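Local coordinates for protein putative glycoside hydrolase (Parabacteroides distasonis ATCC 8503, PDB 3GYC) that probably hydrolyses glycosidic bonds, as a putative cellulase-like glycoside hydrolase built on a TIM-barrel fold, at residues R299-T304 with G338-V343; P16-M21 with I369-P374. One frame throughout, in Å; residues are numbered along the deposited sequence.

Interaction 1. Residues R299-T304 with G338-V343; sequences RPLVTT and GMWVGV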
ATOM      1  N   ARG A 299     -15.666   5.122   8.546  1.00 13.21           N
ATOM      2  CA  ARG A 299     -14.223   5.239   8.397  1.00 13.41           C
ATOM      3  C   ARG A 299     -13.850   5.472   6.950  1.00 13.46           C
ATOM      4  O   ARG A 299     -14.468   4.883   6.054  1.00 14.01           O
ATOM      5  CB  ARG A 299     -13.548   3.965   8.912  1.00 13.32           C
ATOM      6  CG  ARG A 299     -13.600   3.813  10.406  1.00 13.34           C
ATOM      7  CD  ARG A 299     -12.781   4.896  11.083  1.00 14.52           C
ATOM      8  NE  ARG A 299     -12.723   4.735  12.532  1.00 13.46           N
ATOM      9  CZ  ARG A 299     -13.665   5.136  13.374  1.00 14.79           C
ATOM     10  NH1 ARG A 299     -14.791   5.692  12.935  1.00 14.13           N
ATOM     11  NH2 ARG A 299     -13.483   4.970  14.668  1.00 14.75           N
ATOM     12  N   PRO A 300     -12.826   6.308   6.710  1.00 13.93           N
ATOM     13  CA  PRO A 300     -12.407   6.546   5.337  1.00 13.50           C
ATOM     14  C   PRO A 300     -11.599   5.376   4.819  1.00 13.07           C
ATOM     15  O   PRO A 300     -11.006   4.643   5.597  1.00 14.39           O
ATOM     16  CB  PRO A 300     -11.560   7.807   5.410  1.00 15.04           C
ATOM     17  CG  PRO A 300     -11.222   8.009   6.820  1.00 15.72           C
ATOM     18  CD  PRO A 300     -12.193   7.235   7.663  1.00 14.68           C
ATOM     19  N   LEU A 301     -11.619   5.190   3.513  1.00 12.76           N
ATOM     20  CA  LEU A 301     -10.888   4.121   2.883  1.00 13.38           C
ATOM     21  C   LEU A 301      -9.768   4.613   2.000  1.00 12.16           C
ATOM     22  O   LEU A 301      -9.872   5.654   1.338  1.00 10.96           O
ATOM     23  CB  LEU A 301     -11.829   3.276   2.021  1.00 13.82           C
ATOM     24  CG  LEU A 301     -12.822   2.406   2.756  1.00 15.69           C
ATOM     25  CD1 LEU A 301     -13.698   1.637   1.757  1.00 14.35           C
ATOM     26  CD2 LEU A 301     -12.085   1.471   3.700  1.00 17.02           C
ATOM     27  N   VAL A 302      -8.680   3.851   2.004  1.00 12.87           N
ATOM     28  CA  VAL A 302      -7.592   4.057   1.067  1.00 12.39           C
ATOM     29  C   VAL A 302      -7.265   2.675   0.480  1.00 12.52           C
ATOM     30  O   VAL A 302      -7.283   1.686   1.188  1.00 13.65           O
ATOM     31  CB  VAL A 302      -6.283   4.680   1.720  1.00 13.10           C
ATOM     32  CG1 VAL A 302      -5.125   4.704   0.683  1.00 11.88           C
ATOM     33  CG2 VAL A 302      -6.534   6.088   2.275  1.00 10.81           C
ATOM     34  N   THR A 303      -6.973   2.598  -0.813  1.00 14.01           N
ATOM     35  CA  THR A 303      -6.524   1.358  -1.438  1.00 11.87           C
ATOM     36  C   THR A 303      -5.322   1.718  -2.303  1.00 13.00           C
ATOM     37  O   THR A 303      -5.423   2.597  -3.163  1.00 12.30           O
ATOM     38  CB  THR A 303      -7.652   0.623  -2.258  1.00 12.70           C
ATOM     39  OG1 THR A 303      -8.656   0.097  -1.370  1.00 12.13           O
ATOM     40  CG2 THR A 303      -7.063  -0.559  -3.087  1.00 12.27           C
ATOM     41  N   THR A 304      -4.158   1.086  -2.044  1.00 12.19           N
ATOM     42  CA  THR A 304      -2.942   1.326  -2.821  1.00 13.18           C
ATOM     43  C   THR A 304      -2.468   0.068  -3.549  1.00 13.18           C
ATOM     44  O   THR A 304      -1.553   0.137  -4.363  1.00 14.68           O
ATOM     45  CB  THR A 304      -1.779   1.854  -1.929  1.00 13.79           C
ATOM     46  OG1 THR A 304      -1.401   0.847  -0.981  1.00 15.29           O
ATOM     47  CG2 THR A 304      -2.191   3.167  -1.209  1.00 13.23           C
ATOM     48  N   GLY A 338     -17.909   7.088  -2.805  1.00 14.36           N
ATOM     49  CA  GLY A 338     -17.742   8.196  -1.859  1.00 13.73           C
ATOM     50  C   GLY A 338     -16.999   7.840  -0.580  1.00 13.82           C
ATOM     51  O   GLY A 338     -16.739   8.707   0.246  1.00 14.40           O
HETATM   52  N   MSE A 339     -16.641   6.571  -0.402  1.00 14.31           N
HETATM   53  CA  MSE A 339     -15.945   6.159   0.821  1.00 12.83           C
HETATM   54  C   MSE A 339     -14.428   6.227   0.733  1.00 13.78           C
HETATM   55  O   MSE A 339     -13.769   6.142   1.759  1.00 15.10           O
HETATM   56  CB  MSE A 339     -16.394   4.759   1.225  1.00 11.26           C
HETATM   57  CG  MSE A 339     -17.892   4.686   1.553  1.00 10.59           C
HETATM   58 SE   MSE A 339     -18.521   5.879   2.873  0.75  7.38          SE
HETATM   59  CE  MSE A 339     -17.013   5.708   4.116  1.00 10.94           C
ATOM     60  N   TRP A 340     -13.865   6.364  -0.463  1.00 13.08           N
ATOM     61  CA  TRP A 340     -12.414   6.391  -0.593  1.00 13.59           C
ATOM     62  C   TRP A 340     -11.855   7.811  -0.578  1.00 14.04           C
ATOM     63  O   TRP A 340     -12.347   8.671  -1.279  1.00 14.70           O
ATOM     64  CB  TRP A 340     -11.975   5.662  -1.869  1.00 13.70           C
ATOM     65  CG  TRP A 340     -11.686   4.172  -1.722  1.00 12.67           C
ATOM     66  CD1 TRP A 340     -10.463   3.633  -1.566  1.00 12.38           C
ATOM     67  CD2 TRP A 340     -12.605   3.074  -1.786  1.00 12.66           C
ATOM     68  NE1 TRP A 340     -10.538   2.286  -1.479  1.00 12.91           N
ATOM     69  CE2 TRP A 340     -11.844   1.901  -1.622  1.00 12.97           C
ATOM     70  CE3 TRP A 340     -13.995   2.962  -1.950  1.00 12.83           C
ATOM     71  CZ2 TRP A 340     -12.408   0.643  -1.615  1.00 12.64           C
ATOM     72  CZ3 TRP A 340     -14.558   1.702  -1.957  1.00 12.45           C
ATOM     73  CH2 TRP A 340     -13.770   0.556  -1.777  1.00 13.04           C
ATOM     74  N   VAL A 341     -10.857   8.049   0.262  1.00 15.24           N
ATOM     75  CA  VAL A 341     -10.163   9.340   0.339  1.00 15.40           C
ATOM     76  C   VAL A 341      -8.819   9.290  -0.394  1.00 14.28           C
ATOM     77  O   VAL A 341      -8.230  10.323  -0.700  1.00 15.82           O
ATOM     78  CB  VAL A 341      -9.955   9.794   1.833  1.00 16.54           C
ATOM     79  CG1 VAL A 341     -11.320  10.014   2.522  1.00 16.29           C
ATOM     80  CG2 VAL A 341      -9.135   8.786   2.599  1.00 17.52           C
ATOM     81  N   GLY A 342      -8.357   8.077  -0.671  1.00 14.35           N
ATOM     82  CA  GLY A 342      -7.137   7.811  -1.410  1.00 15.95           C
ATOM     83  C   GLY A 342      -7.367   6.610  -2.319  1.00 14.96           C
ATOM     84  O   GLY A 342      -7.622   5.504  -1.841  1.00 17.54           O
ATOM     85  N   VAL A 343      -7.267   6.812  -3.632  1.00 13.55           N
ATOM     86  CA  VAL A 343      -7.495   5.746  -4.582  1.00 11.21           C
ATOM     87  C   VAL A 343      -6.325   5.596  -5.540  1.00 11.16           C
ATOM     88  O   VAL A 343      -5.868   6.580  -6.032  1.00 11.65           O
ATOM     89  CB  VAL A 343      -8.771   6.024  -5.404  1.00 11.38           C
ATOM     90  CG1 VAL A 343      -9.084   4.813  -6.305  1.00  9.44           C
ATOM     91  CG2 VAL A 343      -9.928   6.360  -4.500  1.00 10.58           C
TER

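Interaction 2. Residues P16-M21 with I369-P374; sequences PRAITM and IIRSSP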
ATOM      1  N   PRO A  16     -10.658  13.832  -2.853  1.00 14.65           N
ATOM      2  CA  PRO A  16      -9.811  12.707  -2.618  1.00 12.40           C
ATOM      3  C   PRO A  16      -8.449  12.891  -3.297  1.00 10.76           C
ATOM      4  O   PRO A  16      -8.311  13.651  -4.220  1.00 12.59           O
ATOM      5  CB  PRO A  16     -10.551  11.562  -3.323  1.00 12.56           C
ATOM      6  CG  PRO A  16     -11.941  11.924  -3.261  1.00 13.10           C
ATOM      7  CD  PRO A  16     -11.980  13.431  -3.334  1.00 13.09           C
ATOM      8  N   ARG A  17      -7.462  12.140  -2.847  1.00 12.19           N
ATOM      9  CA  ARG A  17      -6.163  12.109  -3.481  1.00 13.17           C
ATOM     10  C   ARG A  17      -5.961  10.851  -4.333  1.00 12.57           C
ATOM     11  O   ARG A  17      -6.429   9.754  -3.998  1.00 12.32           O
ATOM     12  CB  ARG A  17      -5.034  12.260  -2.455  1.00 14.21           C
ATOM     13  CG  ARG A  17      -5.046  13.590  -1.852  1.00 16.64           C
ATOM     14  CD  ARG A  17      -3.699  14.212  -1.827  1.00 17.41           C
ATOM     15  NE  ARG A  17      -3.739  15.569  -1.332  1.00 17.96           N
ATOM     16  CZ  ARG A  17      -2.779  16.470  -1.549  1.00 19.30           C
ATOM     17  NH1 ARG A  17      -1.706  16.169  -2.290  1.00 17.99           N
ATOM     18  NH2 ARG A  17      -2.893  17.674  -1.029  1.00 19.02           N
ATOM     19  N   ALA A  18      -5.302  11.035  -5.474  1.00 11.99           N
ATOM     20  CA  ALA A  18      -4.951   9.931  -6.360  1.00 11.01           C
ATOM     21  C   ALA A  18      -3.548   9.510  -5.915  1.00 11.62           C
ATOM     22  O   ALA A  18      -2.557  10.262  -6.030  1.00 10.43           O
ATOM     23  CB  ALA A  18      -4.982  10.332  -7.841  1.00 10.10           C
ATOM     24  N   ILE A  19      -3.494   8.303  -5.391  1.00 11.64           N
ATOM     25  CA  ILE A  19      -2.292   7.743  -4.730  1.00 10.95           C
ATOM     26  C   ILE A  19      -1.651   6.601  -5.503  1.00 12.48           C
ATOM     27  O   ILE A  19      -2.308   5.915  -6.275  1.00  9.76           O
ATOM     28  CB  ILE A  19      -2.650   7.331  -3.233  1.00 11.93           C
ATOM     29  CG1 ILE A  19      -1.419   7.026  -2.387  1.00 11.69           C
ATOM     30  CG2 ILE A  19      -3.635   6.126  -3.148  1.00 10.43           C
ATOM     31  CD1 ILE A  19      -1.744   6.982  -0.827  1.00 12.20           C
ATOM     32  N   THR A  20      -0.337   6.452  -5.348  1.00 12.26           N
ATOM     33  CA  THR A  20       0.372   5.318  -5.871  1.00 12.68           C
ATOM     34  C   THR A  20       1.351   4.738  -4.796  1.00 13.51           C
ATOM     35  O   THR A  20       1.924   5.487  -4.043  1.00 13.48           O
ATOM     36  CB  THR A  20       1.175   5.653  -7.118  1.00 13.05           C
ATOM     37  OG1 THR A  20       1.779   4.453  -7.551  1.00 16.81           O
ATOM     38  CG2 THR A  20       2.326   6.654  -6.848  1.00  9.83           C
HETATM   39  N   MSE A  21       1.449   3.416  -4.746  1.00 13.35           N
HETATM   40  CA  MSE A  21       2.406   2.706  -3.903  1.00 13.28           C
HETATM   41  C   MSE A  21       3.779   2.658  -4.583  1.00 12.34           C
HETATM   42  O   MSE A  21       3.912   2.062  -5.679  1.00 12.82           O
HETATM   43  CB  MSE A  21       1.956   1.273  -3.682  1.00 12.69           C
HETATM   44  CG  MSE A  21       2.962   0.482  -2.875  1.00 12.80           C
HETATM   45 SE   MSE A  21       2.629  -1.377  -3.041  0.75  9.28          SE
HETATM   46  CE  MSE A  21       3.310  -1.628  -4.860  1.00 12.08           C
ATOM     47  N   ILE A 369     -10.961  11.638 -12.484  1.00 11.33           N
ATOM     48  CA  ILE A 369     -12.162  11.097 -11.855  1.00 11.58           C
ATOM     49  C   ILE A 369     -12.006  10.975 -10.332  1.00 12.34           C
ATOM     50  O   ILE A 369     -12.911  11.348  -9.560  1.00 10.86           O
ATOM     51  CB  ILE A 369     -12.522   9.732 -12.457  1.00 11.74           C
ATOM     52  CG1 ILE A 369     -13.120   9.901 -13.870  1.00 12.92           C
ATOM     53  CG2 ILE A 369     -13.521   8.984 -11.553  1.00 12.66           C
ATOM     54  CD1 ILE A 369     -13.000   8.628 -14.741  1.00 10.91           C
ATOM     55  N   ILE A 370     -10.848  10.471  -9.904  1.00 11.73           N
ATOM     56  CA  ILE A 370     -10.578  10.252  -8.493  1.00 12.07           C
ATOM     57  C   ILE A 370     -10.616  11.574  -7.740  1.00 11.83           C
ATOM     58  O   ILE A 370     -11.322  11.709  -6.741  1.00 12.41           O
ATOM     59  CB  ILE A 370      -9.210   9.647  -8.265  1.00 11.56           C
ATOM     60  CG1 ILE A 370      -9.168   8.183  -8.689  1.00 11.32           C
ATOM     61  CG2 ILE A 370      -8.819   9.780  -6.767  1.00 11.75           C
ATOM     62  CD1 ILE A 370      -7.717   7.688  -8.935  1.00 11.10           C
ATOM     63  N   ARG A 371      -9.874  12.553  -8.253  1.00 10.68           N
ATOM     64  CA  ARG A 371      -9.743  13.834  -7.564  1.00 11.38           C
ATOM     65  C   ARG A 371     -10.985  14.745  -7.598  1.00 11.87           C
ATOM     66  O   ARG A 371     -11.065  15.700  -6.844  1.00 13.38           O
ATOM     67  CB  ARG A 371      -8.492  14.549  -8.055  1.00 10.76           C
ATOM     68  CG  ARG A 371      -7.237  13.760  -7.654  1.00 11.72           C
ATOM     69  CD  ARG A 371      -6.009  14.273  -8.348  1.00 13.96           C
ATOM     70  NE  ARG A 371      -5.797  15.684  -8.082  1.00 14.99           N
ATOM     71  CZ  ARG A 371      -4.720  16.366  -8.461  1.00 17.36           C
ATOM     72  NH1 ARG A 371      -3.719  15.779  -9.127  1.00 17.00           N
ATOM     73  NH2 ARG A 371      -4.630  17.646  -8.145  1.00 18.33           N
ATOM     74  N   SER A 372     -11.949  14.414  -8.431  1.00 12.47           N
ATOM     75  CA  SER A 372     -13.198  15.162  -8.506  1.00 14.59           C
ATOM     76  C   SER A 372     -14.357  14.323  -7.938  1.00 13.95           C
ATOM     77  O   SER A 372     -15.489  14.721  -8.054  1.00 15.03           O
ATOM     78  CB  SER A 372     -13.489  15.556  -9.949  1.00 15.22           C
ATOM     79  OG  SER A 372     -13.752  14.393 -10.696  1.00 16.28           O
ATOM     80  N   SER A 373     -14.086  13.166  -7.339  1.00 13.74           N
ATOM     81  CA  SER A 373     -15.159  12.392  -6.728  1.00 15.37           C
ATOM     82  C   SER A 373     -15.555  12.995  -5.361  1.00 15.35           C
ATOM     83  O   SER A 373     -14.709  13.265  -4.533  1.00 16.34           O
ATOM     84  CB  SER A 373     -14.770  10.928  -6.590  1.00 15.83           C
ATOM     85  OG  SER A 373     -14.598  10.343  -7.871  1.00 18.00           O
ATOM     86  N   PRO A 374     -16.851  13.280  -5.156  1.00 15.69           N
ATOM     87  CA  PRO A 374     -17.292  13.760  -3.841  1.00 15.50           C
ATOM     88  C   PRO A 374     -17.220  12.675  -2.767  1.00 15.08           C
ATOM     89  O   PRO A 374     -17.430  11.503  -3.065  1.00 15.79           O
ATOM     90  CB  PRO A 374     -18.752  14.135  -4.090  1.00 15.98           C
ATOM     91  CG  PRO A 374     -19.157  13.371  -5.250  1.00 15.60           C
ATOM     92  CD  PRO A 374     -17.969  13.161  -6.102  1.00 15.15           C
TER

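Interaction 1. Residues R299-T304 with G338-V343
W340 and L301 lie on the same face of two neighbouring parallel strands, and the leucine reaches across to set its CD1 methyl over the indole. CD1 stands 3.6 Å from the centroid of the six-membered ring and almost on its normal (6° off), a CH-pi contact suited to a branched aliphatic tip. The same ring is fixed in rotation at its edge: W340 NE1 donates a nearly straight hydrogen bond of 2.9 Å to T303 OG1, which lies 5° out of the indole plane. T303 turns its hydroxyl to that side by setting OG1 anti to its carbonyl carbon (chi1 -69°), and OG1 also bonds to H233 O, so this buried hydroxyl is gripped twice. A phenylalanine at W340 has no N-H for T303 OG1 and would probably leave the ring less firmly held in rotation and L301 CD1 with less aromatic surface.

The backbones pair through L301 N to M339 O (2.9 Å) and T303 N to G342 O (3.2 Å). Between them L301 O takes V341 N at 2.8 Å and, weakly, G342 N, since the register slips by one residue. On the other face V302 CG2 packs on V341 CG2, and G342 suits its place because a side chain there would crowd V302. This is a beta bulge between adjacent parallel strands of a TIM barrel, closing the beta-alpha-beta unit through helix 321-337.

Interaction 2. Residues P16-M21 with I369-P374
P16 lays its pyrrolidine ring over the backbone at the end of helix 360-371, where two carbonyl oxygens meet it. Its CD comes within 3.0 Å of S373 O, and its CB lies 3.5 Å from I370 O. The compact ring of a proline can lie this close to the helix end, where I370 O already has its hydrogen bond from S373 N.

Further along the strand, I370 points toward it and spreads its two branches against it. CG2, held anti to the backbone N, rests 3.7 Å from R17 O and also touches A18 CA, while CD1 on the other branch meets A18 CB at 4.0 Å. The small methyl of A18 lets the helix come this near; R17 points away, its NE bonded to L393 O and its NH2 in a salt bridge with D107. R371 runs its aliphatic part alongside the strand, CG 3.6 Å from P16 O and CD 4.1 Å from A18 CB, then bends at chi3 (57°) and sends NH1 to G50 O. An arginine suits this place, its methylenes covering the strand.

The helix end is tied off locally: S373 OG reaches I369 O at 2.6 Å from above the carbonyl plane. Helix-on-strand packing of this kind, with the C-terminal end of helix 360-371 laid against the start of the first barrel strand, is characteristic of the outer wall of a TIM barrel.

The centres of the two contacts are about 9 Å apart. They share a sheet, in which strand 340-343 lies between 17-23 and 301-303: its V341 O and V343 O probably accept hydrogen bonds from R17 N and I19 N. V343 O also packs against I370 CD1, so the helix of interaction 2 touches a strand of interaction 1. Both segments of interaction 1 fall between those of interaction 2 in the sequence. Interaction 1 thus joins the seventh and eighth strands, while interaction 2 brings helix 360-371, which follows the eighth, onto the first; together they lie at the closure of the barrel.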